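Side-chain contacts in phospholipase A1 (Streptomyces albidoflavus, PDB 4HYQ), which hydrolyses glycerophospholipids, cleaving the sn-1 acyl ester as a lipase of the GDSL-like family in the SGNH hydrolase clan: residues A56-V61 with P118-S123; S123-V128 with V137-Y142; L170-I175 with Y184-I189; A191-H196 with D202-S207. All coordinates share one frame; numbering follows the deposited sequence.

Contact 1: residues A56-V61 with P118-S123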
# COMPACT_ATOMS: atom_id res chain seq x y z
N ALA A 56 2.34 -0.01 -9.57
CA ALA A 56 1.70 -1.26 -9.97
C ALA A 56 0.19 -1.28 -9.82
O ALA A 56 -0.35 -0.75 -8.84
CB ALA A 56 2.30 -2.43 -9.18
N VAL A 57 -0.49 -1.89 -10.79
CA VAL A 57 -1.94 -2.06 -10.72
C VAL A 57 -2.15 -3.57 -10.65
O VAL A 57 -1.19 -4.34 -10.81
CB VAL A 57 -2.69 -1.48 -11.93
CG1 VAL A 57 -2.61 0.06 -11.86
CG2 VAL A 57 -2.13 -2.01 -13.24
N THR A 58 -3.37 -4.01 -10.41
CA THR A 58 -3.60 -5.44 -10.29
C THR A 58 -3.13 -6.25 -11.48
O THR A 58 -2.57 -7.33 -11.31
CB THR A 58 -5.09 -5.77 -10.02
OG1 THR A 58 -5.90 -5.21 -11.05
CG2 THR A 58 -5.53 -5.21 -8.66
N SER A 59 -3.34 -5.75 -12.70
CA SER A 59 -2.90 -6.52 -13.85
C SER A 59 -1.38 -6.66 -13.89
O SER A 59 -0.86 -7.63 -14.43
CB SER A 59 -3.43 -5.92 -15.17
OG SER A 59 -2.90 -4.64 -15.43
N ASP A 60 -0.65 -5.69 -13.31
CA ASP A 60 0.80 -5.79 -13.28
C ASP A 60 1.24 -6.89 -12.33
O ASP A 60 2.25 -7.56 -12.58
CB ASP A 60 1.47 -4.49 -12.80
CG ASP A 60 1.28 -3.32 -13.75
OD1 ASP A 60 1.13 -3.53 -14.97
OD2 ASP A 60 1.30 -2.17 -13.26
N VAL A 61 0.52 -7.07 -11.23
CA VAL A 61 0.90 -8.11 -10.28
C VAL A 61 0.76 -9.46 -11.00
O VAL A 61 1.66 -10.29 -10.94
CB VAL A 61 0.02 -8.08 -9.01
CG1 VAL A 61 0.36 -9.25 -8.09
CG2 VAL A 61 0.25 -6.77 -8.26
N PRO A 118 -13.38 -4.95 -6.36
CA PRO A 118 -13.50 -6.30 -5.78
C PRO A 118 -13.17 -7.43 -6.75
O PRO A 118 -12.46 -8.37 -6.40
CB PRO A 118 -14.95 -6.34 -5.30
CG PRO A 118 -15.21 -4.92 -4.92
CD PRO A 118 -14.60 -4.16 -6.09
N GLY A 119 -13.69 -7.34 -7.97
CA GLY A 119 -13.44 -8.39 -8.96
C GLY A 119 -11.98 -8.53 -9.33
O GLY A 119 -11.48 -9.64 -9.51
N ARG A 120 -11.28 -7.40 -9.45
CA ARG A 120 -9.87 -7.42 -9.80
C ARG A 120 -9.06 -8.01 -8.65
O ARG A 120 -8.12 -8.76 -8.89
CB ARG A 120 -9.36 -6.02 -10.12
CG ARG A 120 -10.10 -5.39 -11.28
CD ARG A 120 -9.35 -4.18 -11.76
NE ARG A 120 -10.01 -3.52 -12.88
CZ ARG A 120 -9.59 -2.39 -13.43
NH1 ARG A 120 -8.49 -1.81 -12.95
NH2 ARG A 120 -10.25 -1.85 -14.44
N LEU A 121 -9.41 -7.64 -7.42
CA LEU A 121 -8.70 -8.18 -6.26
C LEU A 121 -8.94 -9.70 -6.18
O LEU A 121 -8.01 -10.46 -5.89
CB LEU A 121 -9.17 -7.51 -4.97
CG LEU A 121 -8.82 -6.03 -4.76
CD1 LEU A 121 -9.37 -5.57 -3.43
CD2 LEU A 121 -7.30 -5.85 -4.75
N ASP A 122 -10.17 -10.15 -6.44
CA ASP A 122 -10.42 -11.60 -6.40
C ASP A 122 -9.53 -12.32 -7.41
O ASP A 122 -8.98 -13.39 -7.11
CB ASP A 122 -11.89 -11.93 -6.73
CG ASP A 122 -12.79 -11.87 -5.51
OD1 ASP A 122 -12.30 -12.12 -4.38
OD2 ASP A 122 -13.99 -11.58 -5.68
N SER A 123 -9.39 -11.74 -8.60
CA SER A 123 -8.56 -12.32 -9.64
C SER A 123 -7.09 -12.43 -9.18
O SER A 123 -6.44 -13.46 -9.38
CB SER A 123 -8.66 -11.46 -10.91
OG SER A 123 -7.82 -11.94 -11.93

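Contact 2: residues S123-V128 with V137-Y142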
# COMPACT_ATOMS: atom_id res chain seq x y z
N SER A 123 -9.39 -11.74 -8.60
CA SER A 123 -8.56 -12.32 -9.64
C SER A 123 -7.09 -12.43 -9.18
O SER A 123 -6.44 -13.46 -9.38
CB SER A 123 -8.66 -11.46 -10.91
OG SER A 123 -7.82 -11.94 -11.93
N VAL A 124 -6.56 -11.37 -8.58
CA VAL A 124 -5.19 -11.42 -8.11
C VAL A 124 -5.05 -12.40 -6.95
O VAL A 124 -4.14 -13.24 -6.94
CB VAL A 124 -4.70 -10.02 -7.62
CG1 VAL A 124 -3.32 -10.12 -6.99
CG2 VAL A 124 -4.66 -9.06 -8.79
N TYR A 125 -5.96 -12.31 -5.97
CA TYR A 125 -5.87 -13.17 -4.79
C TYR A 125 -6.00 -14.66 -5.18
O TYR A 125 -5.28 -15.50 -4.65
CB TYR A 125 -6.96 -12.81 -3.77
CG TYR A 125 -6.83 -11.44 -3.10
CD1 TYR A 125 -5.95 -10.47 -3.58
CD2 TYR A 125 -7.65 -11.11 -2.02
CE1 TYR A 125 -5.89 -9.18 -2.98
CE2 TYR A 125 -7.60 -9.84 -1.43
CZ TYR A 125 -6.73 -8.88 -1.92
OH TYR A 125 -6.77 -7.62 -1.37
N SER A 126 -6.89 -14.97 -6.10
CA SER A 126 -7.05 -16.36 -6.51
C SER A 126 -5.83 -16.91 -7.23
O SER A 126 -5.44 -18.06 -7.01
CB SER A 126 -8.28 -16.52 -7.39
OG SER A 126 -9.45 -16.39 -6.60
N GLN A 127 -5.22 -16.10 -8.09
CA GLN A 127 -4.03 -16.54 -8.82
C GLN A 127 -2.83 -16.70 -7.90
O GLN A 127 -1.98 -17.56 -8.13
CB GLN A 127 -3.70 -15.58 -9.96
CG GLN A 127 -4.69 -15.62 -11.12
CD GLN A 127 -4.80 -17.00 -11.76
OE1 GLN A 127 -3.80 -17.68 -12.02
NE2 GLN A 127 -6.04 -17.42 -12.01
N VAL A 128 -2.72 -15.86 -6.88
CA VAL A 128 -1.62 -15.98 -5.94
C VAL A 128 -1.71 -17.35 -5.26
O VAL A 128 -0.71 -18.07 -5.16
CB VAL A 128 -1.67 -14.87 -4.86
CG1 VAL A 128 -0.77 -15.22 -3.70
CG2 VAL A 128 -1.25 -13.53 -5.47
N VAL A 137 -0.67 -15.81 3.29
CA VAL A 137 -0.72 -14.58 2.51
C VAL A 137 -1.23 -13.45 3.39
O VAL A 137 -2.30 -13.55 4.00
CB VAL A 137 -1.65 -14.73 1.30
CG1 VAL A 137 -1.67 -13.43 0.48
CG2 VAL A 137 -1.19 -15.89 0.42
N VAL A 138 -0.45 -12.38 3.48
CA VAL A 138 -0.81 -11.23 4.29
C VAL A 138 -1.07 -10.06 3.33
O VAL A 138 -0.16 -9.64 2.60
CB VAL A 138 0.34 -10.84 5.24
CG1 VAL A 138 -0.05 -9.63 6.07
CG2 VAL A 138 0.68 -12.02 6.15
N VAL A 139 -2.30 -9.56 3.32
CA VAL A 139 -2.64 -8.42 2.47
C VAL A 139 -2.67 -7.22 3.41
O VAL A 139 -3.46 -7.18 4.35
CB VAL A 139 -4.04 -8.57 1.80
CG1 VAL A 139 -4.33 -7.36 0.92
CG2 VAL A 139 -4.08 -9.84 0.96
N LEU A 140 -1.79 -6.25 3.18
CA LEU A 140 -1.76 -5.09 4.05
C LEU A 140 -2.57 -3.97 3.43
O LEU A 140 -2.53 -3.77 2.21
CB LEU A 140 -0.31 -4.63 4.31
CG LEU A 140 0.55 -5.64 5.09
CD1 LEU A 140 1.16 -6.64 4.12
CD2 LEU A 140 1.67 -4.93 5.85
N GLY A 141 -3.32 -3.25 4.26
CA GLY A 141 -4.14 -2.16 3.77
C GLY A 141 -3.30 -0.90 3.63
O GLY A 141 -2.07 -0.94 3.73
N TYR A 142 -3.98 0.22 3.41
CA TYR A 142 -3.30 1.51 3.26
C TYR A 142 -3.58 2.39 4.47
O TYR A 142 -4.54 2.17 5.21
CB TYR A 142 -3.80 2.21 2.00
CG TYR A 142 -3.48 1.46 0.72
CD1 TYR A 142 -4.42 0.63 0.12
CD2 TYR A 142 -2.24 1.60 0.11
CE1 TYR A 142 -4.15 -0.03 -1.06
CE2 TYR A 142 -1.94 0.93 -1.08
CZ TYR A 142 -2.91 0.12 -1.67
OH TYR A 142 -2.66 -0.48 -2.87

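Contact 3: residues L170-I175 with Y184-I189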
# COMPACT_ATOMS: atom_id res chain seq x y z
N LEU A 170 -13.03 3.25 2.71
CA LEU A 170 -13.78 2.39 1.79
C LEU A 170 -12.85 1.39 1.10
O LEU A 170 -13.19 0.21 0.95
CB LEU A 170 -14.52 3.24 0.75
CG LEU A 170 -15.34 2.47 -0.29
CD1 LEU A 170 -16.56 1.84 0.39
CD2 LEU A 170 -15.78 3.40 -1.41
N LEU A 171 -11.69 1.87 0.67
CA LEU A 171 -10.73 0.99 0.01
C LEU A 171 -10.28 -0.11 0.97
O LEU A 171 -10.27 -1.28 0.60
CB LEU A 171 -9.50 1.80 -0.47
CG LEU A 171 -8.32 1.06 -1.10
CD1 LEU A 171 -8.78 0.30 -2.35
CD2 LEU A 171 -7.23 2.08 -1.48
N ASN A 172 -9.95 0.27 2.20
CA ASN A 172 -9.50 -0.71 3.18
C ASN A 172 -10.61 -1.69 3.54
O ASN A 172 -10.35 -2.85 3.84
CB ASN A 172 -8.98 -0.02 4.43
CG ASN A 172 -7.61 0.61 4.22
OD1 ASN A 172 -6.81 0.11 3.42
ND2 ASN A 172 -7.33 1.69 4.94
N SER A 173 -11.85 -1.21 3.51
CA SER A 173 -12.98 -2.08 3.82
C SER A 173 -13.10 -3.16 2.74
O SER A 173 -13.27 -4.35 3.05
CB SER A 173 -14.27 -1.25 3.89
OG SER A 173 -15.39 -2.10 4.06
N VAL A 174 -12.99 -2.76 1.48
CA VAL A 174 -13.08 -3.70 0.37
C VAL A 174 -11.94 -4.71 0.43
O VAL A 174 -12.14 -5.92 0.23
CB VAL A 174 -13.03 -2.98 -1.00
CG1 VAL A 174 -12.79 -3.98 -2.12
CG2 VAL A 174 -14.35 -2.25 -1.25
N ILE A 175 -10.73 -4.22 0.69
CA ILE A 175 -9.57 -5.10 0.78
C ILE A 175 -9.70 -6.09 1.93
O ILE A 175 -9.46 -7.28 1.77
CB ILE A 175 -8.27 -4.29 0.96
CG1 ILE A 175 -7.96 -3.52 -0.33
CG2 ILE A 175 -7.11 -5.22 1.36
CD1 ILE A 175 -6.89 -2.42 -0.16
N TYR A 184 -6.98 -15.00 3.80
CA TYR A 184 -5.73 -14.25 3.91
C TYR A 184 -5.80 -13.35 5.13
O TYR A 184 -6.88 -12.94 5.55
CB TYR A 184 -5.56 -13.35 2.68
CG TYR A 184 -5.37 -14.07 1.38
CD1 TYR A 184 -5.35 -13.36 0.18
CD2 TYR A 184 -5.12 -15.44 1.33
CE1 TYR A 184 -5.07 -13.99 -1.03
CE2 TYR A 184 -4.83 -16.08 0.13
CZ TYR A 184 -4.81 -15.35 -1.05
OH TYR A 184 -4.46 -15.96 -2.24
N ALA A 185 -4.64 -13.03 5.69
CA ALA A 185 -4.59 -12.12 6.83
C ALA A 185 -4.74 -10.71 6.28
O ALA A 185 -4.37 -10.45 5.12
CB ALA A 185 -3.25 -12.24 7.55
N TYR A 186 -5.33 -9.83 7.07
CA TYR A 186 -5.47 -8.43 6.69
C TYR A 186 -4.61 -7.63 7.66
O TYR A 186 -4.79 -7.73 8.88
CB TYR A 186 -6.91 -7.93 6.80
CG TYR A 186 -7.02 -6.42 6.64
CD1 TYR A 186 -6.77 -5.80 5.41
CD2 TYR A 186 -7.36 -5.61 7.73
CE1 TYR A 186 -6.85 -4.40 5.27
CE2 TYR A 186 -7.45 -4.22 7.61
CZ TYR A 186 -7.19 -3.62 6.38
OH TYR A 186 -7.28 -2.24 6.27
N GLY A 187 -3.69 -6.84 7.12
CA GLY A 187 -2.82 -6.02 7.95
C GLY A 187 -3.45 -4.64 8.11
O GLY A 187 -3.57 -3.91 7.13
N ASP A 188 -3.84 -4.28 9.33
CA ASP A 188 -4.50 -3.00 9.55
C ASP A 188 -3.52 -1.84 9.68
O ASP A 188 -3.19 -1.41 10.78
CB ASP A 188 -5.38 -3.08 10.81
CG ASP A 188 -6.40 -1.96 10.88
OD1 ASP A 188 -6.21 -0.92 10.21
OD2 ASP A 188 -7.41 -2.13 11.61
N ILE A 189 -3.06 -1.35 8.55
CA ILE A 189 -2.11 -0.24 8.51
C ILE A 189 -2.74 1.07 8.99
O ILE A 189 -2.08 1.87 9.64
CB ILE A 189 -1.57 -0.11 7.06
CG1 ILE A 189 -0.67 -1.32 6.75
CG2 ILE A 189 -0.82 1.21 6.87
CD1 ILE A 189 0.60 -1.41 7.59

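Contact 4: residues A191-H196 with D202-S207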
# COMPACT_ATOMS: atom_id res chain seq x y z
N ALA A 191 -4.88 1.43 11.32
CA ALA A 191 -4.85 1.41 12.77
C ALA A 191 -3.43 1.71 13.26
O ALA A 191 -3.22 2.53 14.15
CB ALA A 191 -5.31 0.05 13.29
N ALA A 192 -2.44 1.06 12.65
CA ALA A 192 -1.05 1.26 13.03
C ALA A 192 -0.58 2.70 12.82
O ALA A 192 0.28 3.19 13.57
CB ALA A 192 -0.14 0.30 12.25
N PHE A 193 -1.12 3.38 11.81
CA PHE A 193 -0.72 4.75 11.51
C PHE A 193 -1.55 5.82 12.23
O PHE A 193 -1.32 7.01 12.04
CB PHE A 193 -0.77 5.01 10.00
CG PHE A 193 0.50 4.64 9.28
CD1 PHE A 193 0.93 3.32 9.22
CD2 PHE A 193 1.29 5.63 8.67
CE1 PHE A 193 2.13 2.98 8.58
CE2 PHE A 193 2.49 5.30 8.03
CZ PHE A 193 2.91 3.98 7.98
N THR A 194 -2.49 5.40 13.07
CA THR A 194 -3.31 6.36 13.79
C THR A 194 -2.41 7.19 14.69
O THR A 194 -1.66 6.65 15.51
CB THR A 194 -4.40 5.64 14.61
OG1 THR A 194 -5.30 4.98 13.72
CG2 THR A 194 -5.18 6.65 15.47
N GLY A 195 -2.48 8.51 14.53
CA GLY A 195 -1.64 9.41 15.31
C GLY A 195 -0.33 9.70 14.61
O GLY A 195 0.55 10.39 15.15
N HIS A 196 -0.19 9.19 13.39
CA HIS A 196 1.02 9.38 12.59
C HIS A 196 0.69 9.78 11.15
O HIS A 196 1.48 9.55 10.24
CB HIS A 196 1.84 8.08 12.57
CG HIS A 196 2.35 7.68 13.92
ND1 HIS A 196 3.33 8.40 14.59
CD2 HIS A 196 2.02 6.65 14.73
CE1 HIS A 196 3.57 7.82 15.75
NE2 HIS A 196 2.79 6.76 15.86
N ASP A 202 3.33 14.06 14.35
CA ASP A 202 4.31 12.98 14.44
C ASP A 202 4.05 12.08 13.23
O ASP A 202 3.91 10.86 13.35
CB ASP A 202 4.14 12.19 15.73
CG ASP A 202 5.25 11.20 15.97
OD1 ASP A 202 6.39 11.44 15.49
OD2 ASP A 202 5.01 10.17 16.63
N SER A 203 4.01 12.71 12.07
CA SER A 203 3.71 12.01 10.82
C SER A 203 4.72 10.98 10.37
O SER A 203 5.93 11.17 10.48
CB SER A 203 3.49 13.04 9.72
OG SER A 203 3.12 12.41 8.50
N TRP A 204 4.19 9.86 9.86
CA TRP A 204 5.00 8.78 9.30
C TRP A 204 4.74 8.81 7.79
O TRP A 204 5.05 7.84 7.09
CB TRP A 204 4.56 7.42 9.84
CG TRP A 204 5.08 7.08 11.20
CD1 TRP A 204 6.04 7.75 11.91
CD2 TRP A 204 4.69 5.96 12.00
NE1 TRP A 204 6.28 7.11 13.11
CE2 TRP A 204 5.46 6.01 13.19
CE3 TRP A 204 3.78 4.92 11.84
CZ2 TRP A 204 5.33 5.06 14.20
CZ3 TRP A 204 3.65 3.97 12.85
CH2 TRP A 204 4.43 4.05 14.01
N LEU A 205 4.16 9.90 7.31
CA LEU A 205 3.87 10.04 5.88
C LEU A 205 4.44 11.33 5.32
O LEU A 205 4.49 12.35 6.01
CB LEU A 205 2.35 10.05 5.63
CG LEU A 205 1.56 8.80 6.00
CD1 LEU A 205 0.07 9.10 5.88
CD2 LEU A 205 1.96 7.65 5.07
N HIS A 206 4.84 11.29 4.05
CA HIS A 206 5.35 12.49 3.40
C HIS A 206 4.17 13.35 2.98
O HIS A 206 3.15 12.83 2.55
CB HIS A 206 6.13 12.14 2.14
CG HIS A 206 7.45 11.49 2.41
ND1 HIS A 206 8.58 12.20 2.76
CD2 HIS A 206 7.81 10.19 2.38
CE1 HIS A 206 9.58 11.36 2.94
NE2 HIS A 206 9.14 10.13 2.71
N SER A 207 4.33 14.66 3.10
CA SER A 207 3.28 15.59 2.67
C SER A 207 3.49 15.77 1.17
O SER A 207 4.40 15.18 0.59
CB SER A 207 3.46 16.93 3.38
OG SER A 207 4.78 17.41 3.18

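Contact 1: residues A56-V61 with P118-S123
The side chain of T58 lies over the root of the R120 side chain. Two helices of the alpha/beta SGNH hydrolase fold meet here: 58-65 by its first turn and 117-131 by its early part. T58 OG1 is 3.7 Å from R120 CB and also touches R120 CD. The two side chains cross at about a right angle. T58 OG1 sits between the backbone N and the carbonyl carbon (chi1 56°), and CG2 is directed back beside the N. The methyl makes a looser touch, with T58 CG2 4.3 Å from L121 CD2. No hydrogen bond joins the two segments directly. A third residue links them instead: D84 OD1 takes a hydrogen bond from T58 OG1 and a salt bridge from R120 NH1. The R120 chain is extended from CG to NE, which carries the guanidinium past T58 toward D84. D84 follows N83 in the GxND block characteristic of SGNH hydrolases, and N83 ND2 binds A56 O. The start of helix 58-65 is tied down as well. V57 is its N-cap residue, and V57 N donates to D60 OD2 at 3.1 Å, meeting the carboxylate oxygen from above its plane.

Contact 2: residues S123-V128 with V137-Y142
Y125 and V139 reach for each other from opposite directions, one from a helix and one from the sheet. The phenol oxygen arrives first: Y125 OH is 3.4 Å from V139 CG1. V139 CG2 lies over one face of the ring and is 4.0 Å from Y125 CZ. Both methyls of V139 are thus in use, one at the hydroxyl end and one over the face. Its CG1 is anti to the backbone N (chi1 -180°), and this splays the two methyls across the far end of the ring. One helical turn on, V128 and V137 cross obliquely, and a single methyl pair makes the touch, V128 CG1 to V137 CG2 at 4.2 Å. All four residues are buried, and no hydrogen bond passes between the segments. An alanine in place of Y125 would probably open a gap above V139 and leave both of its methyls without their partner from helix 117-131. The Y125 ring is also gripped from other sides, edge-to-face by H182 and at about 45° by the ring of Y184. In the fold, helix 117-131 belongs to the beta-alpha-beta crossover that links strand 73-79 to its parallel neighbour 136-140. Helix 58-65 packs on V124, I175 of helix 158-181 touches both Y125 and V139, and helix 221-235 covers V138 and L140 of the strand.

Contact 3: residues L170-I175 with Y184-I189
Y186 meets N172 and I175 within the last beta-alpha-beta crossover of the parallel sheet. In this alpha/beta fold, helix 158-181 carries the chain from strand 136-140 to the outermost strand 185-187. The CG of Y186 is anti to the backbone N (chi1 170°), which sends the ring across from that strand toward N172 and I175 of the helix. The hydroxyl reaches the base of N172: Y186 OH is 3.3 Å from N172 CB and 3.5 Å from N172 CG. The two side chains cross at about a right angle, with the amide and ring planes 61° apart. The contact is one of packing, with no hydrogen bond between the segments. N172 spends its OD1 on the backbone N of Y142, which fixes the turn of the amide and ties the helix to the loop after strand 136-140. I175 comes to the ring at its edge, close to the ring plane. Its CG2 lies 4.0 Å from Y186 CE1 and nearly as close to CD1. I175 also touches Y125 and V139, so it joins this contact to the interior between helix and sheet. A serine in place of Y186 would probably remove the ring from beside N172 CB and I175 CG2 and open a gap between the helix and strand 185-187. Beyond the strand the chain makes an inverse gamma turn centred on D188. D188 is also the N-cap residue of the next helix, and its OD1 accepts a hydrogen bond from A191 N.

Contact 4: residues A191-H196 with D202-S207
H196 lies flat on W204 in the tight part of this contact. The imidazole and the six-membered ring of W204 are stacked with centroids 3.6 Å apart and planes only 1° from parallel. H196 CB sits over the five-membered ring in a CH-pi contact. F193 completes an aromatic cluster: the edge of W204 points at its face, T-shaped, with planes at 85°. W204 CE3 stands 3.9 Å above the F193 ring plane, over its centre. L205 CD2 adds an apolar touch at 3.8 Å to F193 CE2. One backbone bond joins the two segments, W204 N to H196 O at 2.8 Å, and one side-chain bond fixes the imidazole. In the latter H196 ND1 donates to D202 O, also at 2.8 Å, with the oxygen close to the ring plane and the N-H in the carbonyl plane. The imidazole is therefore held both by its face and by its edge. The looser side belongs to D202 and G195. D202 is exposed, and the exact placement of its carboxylate beside H196 is doubtful. G195 is partly exposed, in the type II turn from F193 to H196. The S203 side chain sets off away from 191-196, and its OG bonds L205 O. The aromatic cluster and the turn together join two parts of the loop region between helices 189-192 and 221-235. Past it, H206 pairs through its backbone with Y217 and H218; H218 fits the conserved histidine position of SGNH hydrolases and is probably the catalytic one.

Contacts 1, 2 and 3 are buried and adjoin one another, while contact 4 is only partly buried and lies across the chain's centre from contacts 1 and 2. Contacts 1 and 2 share S123 and helix 117-131; one uses it against a helix, the other against a strand. Contacts 2 and 3 reach neighbouring strands of the same sheet, where V139 O and G187 N probably bond. Contacts 1 to 3 have no hydrogen bond between their segments: the side-chain bonds of T58, R120 and N172 go to residues outside their own contact, and van der Waals touches join the segments. Contact 4 lies mostly in loops, and there ring stacking and hydrogen bonds do the holding.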